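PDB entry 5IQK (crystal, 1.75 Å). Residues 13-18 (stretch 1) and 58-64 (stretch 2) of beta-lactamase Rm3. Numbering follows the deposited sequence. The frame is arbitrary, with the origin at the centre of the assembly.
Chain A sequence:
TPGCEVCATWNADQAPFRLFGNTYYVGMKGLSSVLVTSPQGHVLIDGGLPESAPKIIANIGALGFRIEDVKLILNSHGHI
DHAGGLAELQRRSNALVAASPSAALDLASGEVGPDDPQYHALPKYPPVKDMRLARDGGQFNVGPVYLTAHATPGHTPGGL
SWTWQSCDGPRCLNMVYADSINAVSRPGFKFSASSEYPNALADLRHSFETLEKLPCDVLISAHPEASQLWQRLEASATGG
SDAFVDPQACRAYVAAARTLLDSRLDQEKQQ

Stretch 1, residues 13-18: DQAPFR
Stretch 2, residues 58-64: ANIGALG

The most unusual feature of this contact is that no clear direct hydrogen bond joins the two stretches; a proline supplies most of the packing, and one water does the clear polar bridging. P16 lies in an extended segment, with its CA 5.6 Å from the CA of N59, and it sits on the last turn of a helix. From first CA to last, the two stretches run in roughly the same direction.

Stretch 1 is extended throughout. D13 to P16 form a loop with phi/psi of -51/138, -135/125, -63/132 and -71/156°, and F17 (-156/161°) and R18 (-83/138°) begin a strand. Stretch 2 carries helical angles near -63/-40° from A58 to G61, relaxing to -62/-29° at A62 and -78/-13° at L63. G64 then turns to a positive phi of 96°, completing a Schellman motif. A62 N bonds to A58 O at 2.9 Å and G64 N to G61 O at 2.8 Å, while L63 N makes weak bonds of 3.3 Å to both N59 O and I60 O. Glycine suits position 64 because a CB at its backbone angles would be jammed against the carbonyl O of L63.

The CA-to-CB bonds of P16, N59 and A62 point toward the opposing stretch. The P16 ring, puckered C-gamma endo, places CG 3.5 Å from N59 O and 4.0 Å from A62 CB; the small methyl of A62 gives the ring an apolar surface to rest on. L63 starts sideways, but with chi1 -72° (m) and chi2 176° (t) its end comes nearer, bringing CG to 3.7 Å from P16 CB and CD2 to 4.1 Å from F17 N. These are van der Waals contacts, suited to a compact ring and a branched aliphatic chain. In all, 235 Å² is buried, counting both sides.

N59, with chi1 -75° (m) and chi2 -15°, serves both kinds of chemistry. Its OD1 lies 3.6 Å from P16 CD, and its ND2 donates to water 1 at 3.1 Å. The same water accepts from Q14 N at 3.0 Å, so two donors converge on one oxygen. An amide suits this place because its NH2 can reach the water while its carbonyl end lies beside the proline ring. ND2 also lies 3.4 Å from Q14 O.

The CA-to-CB bond of Q14 points sideways, and the end of its side chain leaves the contact (chi1 172°, t; chi2 62°, p; chi3 58°); its NE2 bonds to A15 O at 3.0 Å, nearly straight at 170°, linking the side chain to the next residue's backbone. A15 and F17 (chi1 55°, p; chi2 98°) direct their CB atoms away, as does I60, buried with chi1 -67° (m) and chi2 171° (t).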

ATOM      1  N   ASP A  13      -6.980  13.463  -8.850  1.00 18.14           N
ATOM      2  CA  ASP A  13      -6.219  13.010 -10.011  1.00 19.81           C
ATOM      3  C   ASP A  13      -4.721  13.144  -9.835  1.00 20.64           C
ATOM      4  O   ASP A  13      -4.224  14.168  -9.363  1.00 20.97           O
ATOM      5  CB  ASP A  13      -6.602  13.809 -11.255  1.00 20.38           C
ATOM      6  CG  ASP A  13      -7.987  13.501 -11.754  1.00 25.70           C
ATOM      7  OD1 ASP A  13      -8.636  12.572 -11.229  1.00 23.90           O
ATOM      8  OD2 ASP A  13      -8.419  14.195 -12.699  1.00 26.79           O
ATOM      9  N   GLN A  14      -4.009  12.119 -10.268  1.00 19.92           N
ATOM     10  CA  GLN A  14      -2.572  12.198 -10.457  1.00 18.50           C
ATOM     11  C   GLN A  14      -2.241  11.562 -11.790  1.00 21.64           C
ATOM     12  O   GLN A  14      -2.618  10.424 -12.042  1.00 22.15           O
ATOM     13  CB  GLN A  14      -1.820  11.487  -9.324  1.00 19.41           C
ATOM     14  CG  GLN A  14      -0.333  11.383  -9.600  1.00 23.14           C
ATOM     15  CD  GLN A  14       0.314  12.745  -9.725  1.00 26.44           C
ATOM     16  OE1 GLN A  14       0.250  13.545  -8.807  1.00 26.64           O
ATOM     17  NE2 GLN A  14       0.926  13.021 -10.876  1.00 24.95           N
ATOM     18  N   ALA A  15      -1.560  12.298 -12.661  1.00 23.07           N
ATOM     19  CA  ALA A  15      -1.090  11.713 -13.916  1.00 22.43           C
ATOM     20  C   ALA A  15      -0.083  10.591 -13.635  1.00 21.06           C
ATOM     21  O   ALA A  15       0.838  10.773 -12.843  1.00 22.63           O
ATOM     22  CB  ALA A  15      -0.476  12.790 -14.801  1.00 29.22           C
ATOM     23  N   PRO A  16      -0.257   9.422 -14.279  1.00 25.53           N
ATOM     24  CA  PRO A  16       0.630   8.280 -14.012  1.00 25.70           C
ATOM     25  C   PRO A  16       2.038   8.481 -14.572  1.00 24.50           C
ATOM     26  O   PRO A  16       2.213   9.256 -15.505  1.00 25.50           O
ATOM     27  CB  PRO A  16      -0.077   7.124 -14.716  1.00 24.48           C
ATOM     28  CG  PRO A  16      -0.776   7.779 -15.866  1.00 24.64           C
ATOM     29  CD  PRO A  16      -1.226   9.124 -15.350  1.00 25.66           C
ATOM     30  N   PHE A  17       3.026   7.794 -14.004  1.00 23.84           N
ATOM     31  CA  PHE A  17       4.419   7.953 -14.422  1.00 25.34           C
ATOM     32  C   PHE A  17       5.273   6.729 -14.090  1.00 24.91           C
ATOM     33  O   PHE A  17       4.968   5.952 -13.179  1.00 21.53           O
ATOM     34  CB  PHE A  17       5.048   9.195 -13.770  1.00 22.78           C
ATOM     35  CG  PHE A  17       4.953   9.214 -12.263  1.00 23.34           C
ATOM     36  CD1 PHE A  17       6.021   8.799 -11.479  1.00 20.34           C
ATOM     37  CD2 PHE A  17       3.804   9.662 -11.637  1.00 25.68           C
ATOM     38  CE1 PHE A  17       5.936   8.813 -10.091  1.00 24.68           C
ATOM     39  CE2 PHE A  17       3.714   9.678 -10.263  1.00 19.34           C
ATOM     40  CZ  PHE A  17       4.781   9.254  -9.492  1.00 21.40           C
ATOM     41  N   ARG A  18       6.393   6.608 -14.750  1.00 23.61           N
ATOM     42  CA  ARG A  18       7.296   5.549 -14.471  1.00 22.53           C
ATOM     43  C   ARG A  18       8.173   5.871 -13.303  1.00 27.89           C
ATOM     44  O   ARG A  18       8.660   6.953 -13.162  1.00 25.47           O
ATOM     45  CB  ARG A  18       8.183   5.276 -15.688  1.00 25.08           C
ATOM     46  CG  ARG A  18       9.321   4.334 -15.415  1.00 26.61           C
ATOM     47  CD  ARG A  18      10.288   4.305 -16.588  1.00 30.26           C
ATOM     48  NE  ARG A  18      10.493   2.991 -17.160  1.00 29.25           N
ATOM     49  CZ  ARG A  18      11.118   2.797 -18.289  1.00 36.60           C
ATOM     50  NH1 ARG A  18      11.598   3.833 -18.935  1.00 32.99           N
ATOM     51  NH2 ARG A  18      11.298   1.588 -18.764  1.00 37.77           N
ATOM     52  N   ALA A  58      -7.963   4.024 -15.705  1.00 23.96           N
ATOM     53  CA  ALA A  58      -7.682   5.055 -16.700  1.00 25.17           C
ATOM     54  C   ALA A  58      -6.184   5.335 -16.756  1.00 26.67           C
ATOM     55  O   ALA A  58      -5.613   5.510 -17.841  1.00 26.60           O
ATOM     56  CB  ALA A  58      -8.454   6.330 -16.381  1.00 23.58           C
ATOM     57  N   ASN A  59      -5.551   5.347 -15.584  1.00 23.24           N
ATOM     58  CA  ASN A  59      -4.117   5.590 -15.476  1.00 19.86           C
ATOM     59  C   ASN A  59      -3.270   4.463 -16.082  1.00 24.26           C
ATOM     60  O   ASN A  59      -2.230   4.727 -16.677  1.00 25.55           O
ATOM     61  CB  ASN A  59      -3.707   5.797 -14.004  1.00 24.58           C
ATOM     62  CG  ASN A  59      -4.112   7.163 -13.469  1.00 24.37           C
ATOM     63  OD1 ASN A  59      -4.443   8.065 -14.235  1.00 24.31           O
ATOM     64  ND2 ASN A  59      -4.046   7.333 -12.148  1.00 20.49           N
ATOM     65  N   ILE A  60      -3.706   3.217 -15.911  1.00 21.94           N
ATOM     66  CA  ILE A  60      -3.019   2.088 -16.520  1.00 21.98           C
ATOM     67  C   ILE A  60      -3.048   2.253 -18.044  1.00 23.70           C
ATOM     68  O   ILE A  60      -2.029   2.084 -18.702  1.00 22.71           O
ATOM     69  CB  ILE A  60      -3.653   0.743 -16.107  1.00 22.58           C
ATOM     70  CG1 ILE A  60      -3.427   0.489 -14.615  1.00 23.62           C
ATOM     71  CG2 ILE A  60      -3.098  -0.424 -16.941  1.00 24.02           C
ATOM     72  CD1 ILE A  60      -4.196  -0.697 -14.075  1.00 23.13           C
ATOM     73  N   GLY A  61      -4.211   2.616 -18.579  1.00 24.75           N
ATOM     74  CA  GLY A  61      -4.368   2.849 -20.007  1.00 29.50           C
ATOM     75  C   GLY A  61      -3.527   3.993 -20.542  1.00 27.39           C
ATOM     76  O   GLY A  61      -2.954   3.903 -21.633  1.00 28.98           O
ATOM     77  N   ALA A  62      -3.461   5.076 -19.778  1.00 25.81           N
ATOM     78  CA  ALA A  62      -2.732   6.271 -20.193  1.00 27.11           C
ATOM     79  C   ALA A  62      -1.250   5.964 -20.376  1.00 29.17           C
ATOM     80  O   ALA A  62      -0.573   6.584 -21.193  1.00 27.72           O
ATOM     81  CB  ALA A  62      -2.927   7.394 -19.184  1.00 27.48           C
ATOM     82  N   LEU A  63      -0.762   4.988 -19.622  1.00 23.34           N
ATOM     83  CA  LEU A  63       0.619   4.532 -19.720  1.00 25.73           C
ATOM     84  C   LEU A  63       0.833   3.627 -20.929  1.00 23.07           C
ATOM     85  O   LEU A  63       1.970   3.294 -21.258  1.00 26.17           O
ATOM     86  CB  LEU A  63       1.036   3.789 -18.454  1.00 25.98           C
ATOM     87  CG  LEU A  63       1.230   4.671 -17.215  1.00 23.57           C
ATOM     88  CD1 LEU A  63       1.555   3.802 -15.998  1.00 22.52           C
ATOM     89  CD2 LEU A  63       2.321   5.706 -17.446  1.00 22.96           C
ATOM     90  N   GLY A  64      -0.262   3.177 -21.533  1.00 22.86           N
ATOM     91  CA  GLY A  64      -0.190   2.265 -22.660  1.00 29.12           C
ATOM     92  C   GLY A  64      -0.336   0.805 -22.272  1.00 30.78           C
ATOM     93  O   GLY A  64       0.022  -0.081 -23.055  1.00 26.95           O
TER
HETATM   94  O   HOH W   1      -5.485   9.485 -10.513  1.00 23.94           O